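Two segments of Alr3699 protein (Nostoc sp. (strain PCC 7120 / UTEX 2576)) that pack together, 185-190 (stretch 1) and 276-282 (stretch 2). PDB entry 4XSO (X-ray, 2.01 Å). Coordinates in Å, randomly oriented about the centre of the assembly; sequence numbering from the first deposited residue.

Stretch 1, residues 185-190: NLYKTS
Stretch 2 276-282: IPQLMAA

No direct hydrogen bond joins the two stretches; a single water does the polar work. It donates to Tyr187 O at 2.8 Å and to Pro277 O at 2.7 Å. It also lies 2.6 Å from Thr189 OG1, in a hydrogen bond whose direction is not decided. Thr189 OG1 and Pro277 O are themselves 3.9 Å apart, and the water links them.

Stretch 2 is helical. Phi runs from -54° to -79°, and psi stays between -36° and -48° until Ala282, where it rises to -9°. Met280 N bonds to Ile276 O at 2.9 Å, Ala281 N to Pro277 O at 3.0 Å, and Ala282 N to Gln278 O at 3.0 Å. Pro277 O therefore accepts from both the helix and the water. Ala282 N also makes a weak bond to Leu279 O at 3.0 Å.

Asn185 and Leu186 belong to a 3-10 segment that begins earlier in the chain, with phi/psi of -72/-20 and -64/-8. Tyr187 follows at -110/11. Lys188 N bonds to Asn185 O at 3.3 Å, closing the turn. The chain then extends through Lys188 (-99/129), Thr189 (-131/135) and Ser190 (-69/150). Ser190, chi1 53° (p), is an N-cap whose side chain caps a backbone N just past the stretch.

The register sets Tyr187 CA 5.3 Å from Pro277 CA and Thr189 CA 6.1 Å from Gln278 CA. The contact buries 264 Å² in total.

Pro277 points toward stretch 1 and has a C-gamma exo pucker. Pro277 CB lies 3.5 Å from Leu186 O. Pro277 CG lies 4.0 Å from Tyr187 CE1, an apolar contact that meets the ring obliquely. Tyr187 has chi1 -66° (m) and chi2 -86°; its CB points sideways, but the ring end comes nearer the helix. Its OH is hydrogen-bonded elsewhere in the structure.

Thr189 points toward the helix, chi1 -54° (m). Thr189 CB packs 3.7 Å from Ala281 CB, and Ala281 points toward stretch 1. Thr189 OG1 is 3.9 Å from Gln278 CA. Thr189 OG1 and Gln278 NE2 are 4.1 Å apart, too far for a hydrogen bond. Gln278 starts sideways and its end comes nearer, with chi1 -68° (m), chi2 66° (p) and chi3 38°.

Pro277 and Ala281 are one helical turn apart, so both can face stretch 1. Lys188 points away, chi1 -64° (m), between Tyr187 and Thr189. Leu279 also points away, chi1 -74° (m) and chi2 164° (t).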

# COMPACT_ATOMS: atom_id res chain seq x y z
N ASN A 185 -28.18 17.81 -26.61
CA ASN A 185 -28.92 17.50 -27.84
C ASN A 185 -29.36 16.06 -27.95
O ASN A 185 -30.39 15.77 -28.57
CB ASN A 185 -28.08 17.97 -29.06
CG ASN A 185 -27.93 19.46 -29.10
OD1 ASN A 185 -28.75 20.22 -28.58
ND2 ASN A 185 -26.87 19.90 -29.69
N LEU A 186 -28.71 15.16 -27.21
CA LEU A 186 -29.25 13.82 -27.08
C LEU A 186 -30.60 13.76 -26.40
O LEU A 186 -31.24 12.73 -26.42
CB LEU A 186 -28.31 12.88 -26.37
CG LEU A 186 -26.89 12.74 -26.91
CD1 LEU A 186 -26.21 11.64 -26.08
CD2 LEU A 186 -26.82 12.50 -28.42
N TYR A 187 -31.09 14.85 -25.84
CA TYR A 187 -32.28 14.76 -25.02
C TYR A 187 -33.46 15.43 -25.73
O TYR A 187 -34.52 15.64 -25.15
CB TYR A 187 -31.99 15.30 -23.61
CG TYR A 187 -31.01 14.41 -22.91
CD1 TYR A 187 -31.42 13.28 -22.21
CD2 TYR A 187 -29.61 14.67 -22.98
CE1 TYR A 187 -30.50 12.43 -21.60
CE2 TYR A 187 -28.70 13.83 -22.36
CZ TYR A 187 -29.14 12.71 -21.65
OH TYR A 187 -28.21 11.85 -21.07
N LYS A 188 -33.27 15.74 -27.01
CA LYS A 188 -34.32 16.36 -27.81
C LYS A 188 -35.00 15.24 -28.65
O LYS A 188 -34.31 14.44 -29.30
CB LYS A 188 -33.71 17.41 -28.73
CG LYS A 188 -33.10 18.55 -27.94
CD LYS A 188 -32.28 19.47 -28.80
CE LYS A 188 -32.42 20.90 -28.31
NZ LYS A 188 -32.05 21.01 -26.90
N THR A 189 -36.31 15.19 -28.58
CA THR A 189 -37.14 14.25 -29.34
C THR A 189 -38.30 15.00 -30.05
O THR A 189 -38.92 15.86 -29.46
CB THR A 189 -37.72 13.16 -28.39
OG1 THR A 189 -36.66 12.54 -27.69
CG2 THR A 189 -38.47 12.07 -29.18
N SER A 190 -38.56 14.69 -31.33
CA SER A 190 -39.63 15.35 -32.09
C SER A 190 -40.98 14.93 -31.55
O SER A 190 -41.14 13.77 -31.13
CB SER A 190 -39.63 14.95 -33.56
OG SER A 190 -39.66 13.51 -33.71
N ILE A 276 -33.81 5.96 -23.40
CA ILE A 276 -34.30 6.64 -22.24
C ILE A 276 -34.79 8.03 -22.52
O ILE A 276 -35.84 8.40 -22.05
CB ILE A 276 -33.29 6.62 -21.09
CG1 ILE A 276 -32.95 5.18 -20.67
CG2 ILE A 276 -33.89 7.38 -19.91
CD1 ILE A 276 -34.08 4.37 -20.02
N PRO A 277 -34.05 8.80 -23.33
CA PRO A 277 -34.53 10.13 -23.65
C PRO A 277 -35.85 10.14 -24.37
O PRO A 277 -36.71 11.00 -24.14
CB PRO A 277 -33.40 10.68 -24.58
CG PRO A 277 -32.17 9.89 -24.14
CD PRO A 277 -32.70 8.54 -23.92
N GLN A 278 -36.02 9.20 -25.28
CA GLN A 278 -37.26 9.10 -26.03
C GLN A 278 -38.46 8.70 -25.14
O GLN A 278 -39.55 9.26 -25.24
CB GLN A 278 -37.10 8.06 -27.15
CG GLN A 278 -36.13 8.47 -28.28
CD GLN A 278 -34.69 8.57 -27.82
OE1 GLN A 278 -34.20 7.76 -26.98
NE2 GLN A 278 -33.97 9.55 -28.39
N LEU A 279 -38.24 7.67 -24.33
CA LEU A 279 -39.23 7.27 -23.33
C LEU A 279 -39.60 8.41 -22.45
O LEU A 279 -40.76 8.62 -22.23
CB LEU A 279 -38.71 6.10 -22.51
CG LEU A 279 -38.76 4.82 -23.33
CD1 LEU A 279 -37.89 3.77 -22.65
CD2 LEU A 279 -40.18 4.28 -23.51
N MET A 280 -38.60 9.15 -21.93
CA MET A 280 -38.86 10.34 -21.08
C MET A 280 -39.77 11.37 -21.81
O MET A 280 -40.76 11.90 -21.29
CB MET A 280 -37.52 10.98 -20.71
CG MET A 280 -36.66 10.21 -19.68
SD MET A 280 -35.22 11.14 -19.10
CE MET A 280 -34.81 9.96 -17.78
N ALA A 281 -39.42 11.63 -23.06
CA ALA A 281 -40.19 12.53 -23.88
C ALA A 281 -41.62 12.07 -23.99
O ALA A 281 -42.53 12.90 -24.01
CB ALA A 281 -39.57 12.67 -25.27
N ALA A 282 -41.85 10.77 -24.03
CA ALA A 282 -43.20 10.32 -24.11
C ALA A 282 -43.98 10.34 -22.80
O ALA A 282 -45.15 10.11 -22.82
CB ALA A 282 -43.24 8.96 -24.71
O HOH W 1 -36.23 13.43 -25.24